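Local coordinates for protein diaminopropionate ammonia-lyase (Escherichia coli, PDB 4D9I) that catalyses the pyridoxal phosphate-dependent alpha,beta-elimination of both L- and D-2,3-diaminopropionate to pyruvate and ammonia, at residues Ile285-Leu289 with Glu338-Val342; Met203-Leu209 with Ala235-Val240. All coordinates share one frame; numbering follows the deposited sequence.

How the interactions relate
Both contacts lie in the buried interior of one fold type II subunit, their centres about 17 Å apart and their nearest atoms about 7 Å apart, without touching each other. In interaction 1 a turn of the loop before helix 296-305 meets the N-terminal part of helix 338-352; a serine hydroxyl, a carbonyl and a water form its polar part, and a methionine chain packs across a glutamate. Interaction 2 joins helix to helix, with 203-209 against the start of helix 235-248; no direct hydrogen bond crosses it, and glycine, alanine, methionine and a tyrosine ring fill it, with one water bridging the backbones. Strand 226-230 is common ground, since side chains of both contacts rest on it.

Interaction 1: residues Ile285-Leu289 with Glu338-Val342; sequences IMAGL and ESGAV
Met-286 reaches across to Glu-338 along nearly its whole length. Its CB lies 3.4 Å from Glu-338 OE1; CG comes 3.6 Å from Ser-339 OG; SD rests 3.8 Å from Glu-338 CG; and CE ends 3.6 Å from Glu-338 OE2. A chi1 of 54°, with CG between the backbone N and the carbonyl carbon, and a bend at chi3 lead the thioether across the glutamate chain at about a right angle. An unbranched, flexible methionine suits this path, and Ala-317 of helix 315-325 packs against both residues. The backbone makes a type II beta turn from Met-286 to Leu-289, closed by the hydrogen bond from Leu-289 N to Met-286 O. Gly-288 sits where a side chain would jam against the preceding carbonyl, and its N donates to Asp-120, the inferred proton acceptor for the L-isomer, placing the turn at the active site. From helix 338-352, Ser-339 OG donates to Ala-287 O at 2.5 Å, from 46° above the carbonyl plane. A water also donates to that oxygen and accepts from Ser-339 N, so the carbonyl takes two bonds. Small serine lets Leu-289 close over it, CG 3.3 Å from OG, while Leu-289 CD1 meets Val-342 CG1 at 3.9 Å.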
loop_
_atom_site.group_PDB
_atom_site.type_symbol
_atom_site.label_atom_id
_atom_site.label_comp_id
_atom_site.label_asym_id
_atom_site.label_seq_id
_atom_site.Cartn_x
_atom_site.Cartn_y
_atom_site.Cartn_z
ATOM N N ILE B 285 -4.299 21.445 11.243
ATOM C CA ILE B 285 -3.153 21.175 10.344
ATOM C C ILE B 285 -2.448 19.823 10.571
ATOM O O ILE B 285 -2.198 19.442 11.720
ATOM C CB ILE B 285 -2.110 22.318 10.455
ATOM C CG1 ILE B 285 -2.723 23.672 10.052
ATOM C CG2 ILE B 285 -0.870 22.020 9.638
ATOM C CD1 ILE B 285 -3.397 23.694 8.690
ATOM N N MET B 286 -2.124 19.118 9.479
ATOM C CA MET B 286 -1.352 17.860 9.543
ATOM C C MET B 286 -0.088 18.016 10.408
ATOM O O MET B 286 0.715 18.944 10.209
ATOM C CB MET B 286 -1.008 17.313 8.140
ATOM C CG MET B 286 -0.294 18.276 7.189
ATOM S SD MET B 286 -0.024 17.622 5.514
ATOM C CE MET B 286 -1.670 17.841 4.819
ATOM N N ALA B 287 0.063 17.118 11.378
ATOM C CA ALA B 287 1.106 17.244 12.397
ATOM C C ALA B 287 2.492 17.366 11.751
ATOM O O ALA B 287 2.818 16.626 10.820
ATOM C CB ALA B 287 1.043 16.068 13.367
ATOM N N GLY B 288 3.289 18.321 12.222
ATOM C CA GLY B 288 4.610 18.544 11.640
ATOM C C GLY B 288 4.664 19.746 10.717
ATOM O O GLY B 288 5.700 20.419 10.613
ATOM N N LEU B 289 3.554 20.048 10.053
ATOM C CA LEU B 289 3.567 21.176 9.122
ATOM C C LEU B 289 2.750 22.382 9.590
ATOM O O LEU B 289 2.244 23.144 8.762
ATOM C CB LEU B 289 3.191 20.727 7.694
ATOM C CG LEU B 289 4.127 19.692 7.048
ATOM C CD1 LEU B 289 3.586 19.236 5.695
ATOM C CD2 LEU B 289 5.569 20.172 6.928
ATOM N N GLU B 338 1.499 11.623 7.161
ATOM C CA GLU B 338 0.871 12.675 6.360
ATOM C C GLU B 338 1.840 13.790 5.916
ATOM O O GLU B 338 1.976 14.074 4.704
ATOM C CB GLU B 338 -0.334 13.257 7.093
ATOM C CG GLU B 338 -1.235 14.049 6.168
ATOM C CD GLU B 338 -2.521 14.466 6.839
ATOM O OE1 GLU B 338 -2.645 14.288 8.059
ATOM O OE2 GLU B 338 -3.413 14.985 6.150
ATOM N N SER B 339 2.531 14.379 6.887
ATOM C CA SER B 339 3.550 15.376 6.601
ATOM C C SER B 339 4.812 14.833 5.934
ATOM O O SER B 339 5.496 15.567 5.218
ATOM C CB SER B 339 3.932 16.130 7.880
ATOM O OG SER B 339 2.835 16.909 8.294
ATOM N N GLY B 340 5.142 13.578 6.209
ATOM C CA GLY B 340 6.283 12.943 5.572
ATOM C C GLY B 340 6.128 12.775 4.069
ATOM O O GLY B 340 7.114 12.803 3.344
ATOM N N ALA B 341 4.882 12.610 3.616
ATOM C CA ALA B 341 4.603 12.145 2.260
ATOM C C ALA B 341 4.224 13.221 1.238
ATOM O O ALA B 341 4.126 12.925 0.050
ATOM C CB ALA B 341 3.531 11.048 2.295
ATOM N N VAL B 342 4.067 14.462 1.686
ATOM C CA VAL B 342 3.437 15.505 0.882
ATOM C C VAL B 342 4.272 15.934 -0.326
ATOM O O VAL B 342 3.706 16.293 -1.351
ATOM C CB VAL B 342 2.987 16.724 1.737
ATOM C CG1 VAL B 342 4.172 17.572 2.187
ATOM C CG2 VAL B 342 1.979 17.575 0.982
HETATM O O HOH W 1 1.781 14.242 9.774
#

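Interaction 2: residues Met203-Leu209 with Ala235-Val240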
loop_
_atom_site.group_PDB
_atom_site.type_symbol
_atom_site.label_atom_id
_atom_site.label_comp_id
_atom_site.label_asym_id
_atom_site.label_seq_id
_atom_site.Cartn_x
_atom_site.Cartn_y
_atom_site.Cartn_z
ATOM N N MET B 203 18.627 23.512 13.272
ATOM C CA MET B 203 18.682 23.531 11.816
ATOM C C MET B 203 19.982 22.984 11.277
ATOM O O MET B 203 20.002 22.304 10.248
ATOM C CB MET B 203 18.474 24.948 11.294
ATOM C CG MET B 203 17.030 25.383 11.426
ATOM S SD MET B 203 16.879 27.151 11.172
ATOM C CE MET B 203 17.194 27.240 9.402
ATOM N N GLN B 204 21.069 23.277 11.976
ATOM C CA GLN B 204 22.349 22.687 11.640
ATOM C C GLN B 204 22.320 21.165 11.848
ATOM O O GLN B 204 22.826 20.406 11.009
ATOM C CB GLN B 204 23.454 23.339 12.460
ATOM C CG GLN B 204 23.662 24.809 12.117
ATOM C CD GLN B 204 24.652 25.519 13.035
ATOM O OE1 GLN B 204 24.800 25.172 14.194
ATOM N NE2 GLN B 204 25.321 26.533 12.510
ATOM N N GLY B 205 21.717 20.719 12.950
ATOM C CA GLY B 205 21.622 19.306 13.224
ATOM C C GLY B 205 20.837 18.595 12.131
ATOM O O GLY B 205 21.212 17.497 11.696
ATOM N N TYR B 206 19.756 19.226 11.669
ATOM C CA TYR B 206 18.903 18.644 10.609
ATOM C C TYR B 206 19.696 18.338 9.339
ATOM O O TYR B 206 19.346 17.439 8.572
ATOM C CB TYR B 206 17.787 19.611 10.207
ATOM C CG TYR B 206 16.648 19.781 11.186
ATOM C CD1 TYR B 206 16.417 18.853 12.227
ATOM C CD2 TYR B 206 15.772 20.848 11.045
ATOM C CE1 TYR B 206 15.346 19.009 13.092
ATOM C CE2 TYR B 206 14.698 21.013 11.899
ATOM C CZ TYR B 206 14.504 20.105 12.929
ATOM O OH TYR B 206 13.438 20.284 13.768
ATOM N N ALA B 207 20.757 19.103 9.122
ATOM C CA ALA B 207 21.530 19.005 7.875
ATOM C C ALA B 207 22.254 17.671 7.690
ATOM O O ALA B 207 22.688 17.344 6.560
ATOM C CB ALA B 207 22.518 20.162 7.774
ATOM N N THR B 208 22.436 16.936 8.781
ATOM C CA THR B 208 22.973 15.568 8.724
ATOM C C THR B 208 22.247 14.714 7.688
ATOM O O THR B 208 22.889 13.947 6.988
ATOM C CB THR B 208 22.925 14.867 10.110
ATOM O OG1 THR B 208 23.961 15.402 10.938
ATOM C CG2 THR B 208 23.149 13.369 10.012
ATOM N N LEU B 209 20.922 14.841 7.607
ATOM C CA LEU B 209 20.142 14.033 6.653
ATOM C C LEU B 209 20.495 14.415 5.228
ATOM O O LEU B 209 20.490 13.564 4.344
ATOM C CB LEU B 209 18.629 14.108 6.914
ATOM C CG LEU B 209 17.814 15.336 6.483
ATOM C CD1 LEU B 209 17.319 15.181 5.060
ATOM C CD2 LEU B 209 16.642 15.568 7.439
ATOM N N ALA B 235 12.043 25.245 9.370
ATOM C CA ALA B 235 13.348 24.955 9.995
ATOM C C ALA B 235 14.053 23.837 9.219
ATOM O O ALA B 235 15.220 23.970 8.857
ATOM C CB ALA B 235 13.206 24.616 11.483
ATOM N N MET B 236 13.333 22.745 8.943
ATOM C CA MET B 236 13.888 21.678 8.118
ATOM C C MET B 236 14.290 22.194 6.733
ATOM O O MET B 236 15.443 22.025 6.330
ATOM C CB MET B 236 12.938 20.475 7.985
ATOM C CG MET B 236 13.571 19.278 7.253
ATOM S SD MET B 236 13.614 19.366 5.441
ATOM C CE MET B 236 11.910 19.020 5.032
ATOM N N ALA B 237 13.349 22.802 6.004
ATOM C CA ALA B 237 13.652 23.294 4.639
ATOM C C ALA B 237 14.841 24.246 4.662
ATOM O O ALA B 237 15.744 24.138 3.836
ATOM C CB ALA B 237 12.429 23.966 3.997
ATOM N N GLY B 238 14.871 25.165 5.622
ATOM C CA GLY B 238 15.972 26.139 5.688
ATOM C C GLY B 238 17.315 25.440 5.876
ATOM O O GLY B 238 18.255 25.654 5.114
ATOM N N GLY B 239 17.377 24.569 6.887
ATOM C CA GLY B 239 18.602 23.840 7.223
ATOM C C GLY B 239 19.086 22.965 6.076
ATOM O O GLY B 239 20.273 22.978 5.719
ATOM N N VAL B 240 18.153 22.218 5.493
ATOM C CA VAL B 240 18.476 21.282 4.424
ATOM C C VAL B 240 18.798 21.993 3.087
ATOM O O VAL B 240 19.772 21.638 2.433
ATOM C CB VAL B 240 17.346 20.248 4.297
ATOM C CG1 VAL B 240 17.467 19.401 3.029
ATOM C CG2 VAL B 240 17.347 19.347 5.541
HETATM O O HOH W 2 21.729 23.333 8.197
#
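Two helical backbones come close where Met-203 faces Gly-239, their CA atoms 4.6 Å apart, and Met-203 O lies 3.7 Å from Gly-239 CA. Any side chain on Gly-239 would strike that carbonyl, so glycine permits the approach. A water donates to both Met-203 O and Gly-239 O, bridging the helices where no direct hydrogen bond crosses. Met-203 runs alongside the start of helix 235-248: its CG lies 3.4 Å from Ala-235 O, and the bend at chi3 (71°) carries CE to 3.7 Å from Gly-239 N, so close to Gly-238 that a side chain there would clash. With an alanine here, the methionine's outer atoms would be missing, which would probably open a gap beside Ala-235 and over Gly-238 and Gly-239. Tyr-206 turns its ring edge to the backbone of Ala-235, whose carbonyl lies near the ring plane. Tyr-206 CE2 touches Ala-235 CB at 3.9 Å, and Tyr-206 CD2 comes obliquely to Met-236 CA at 3.6 Å; Phe-76 meets the same ring edge-to-face. The lone methyl of Ala-235 fits between Met-203 CG and the Tyr-206 ring. Leu-209 and Val-240 cross at about a right angle, CG to CG2 4.1 Å. Met-236 N donates to the phosphate of the cofactor-bearing Lys-77, and a phosphate held at the N-terminal end of a helix after a glycine-rich loop is characteristic of fold type II pyridoxal phosphate enzymes.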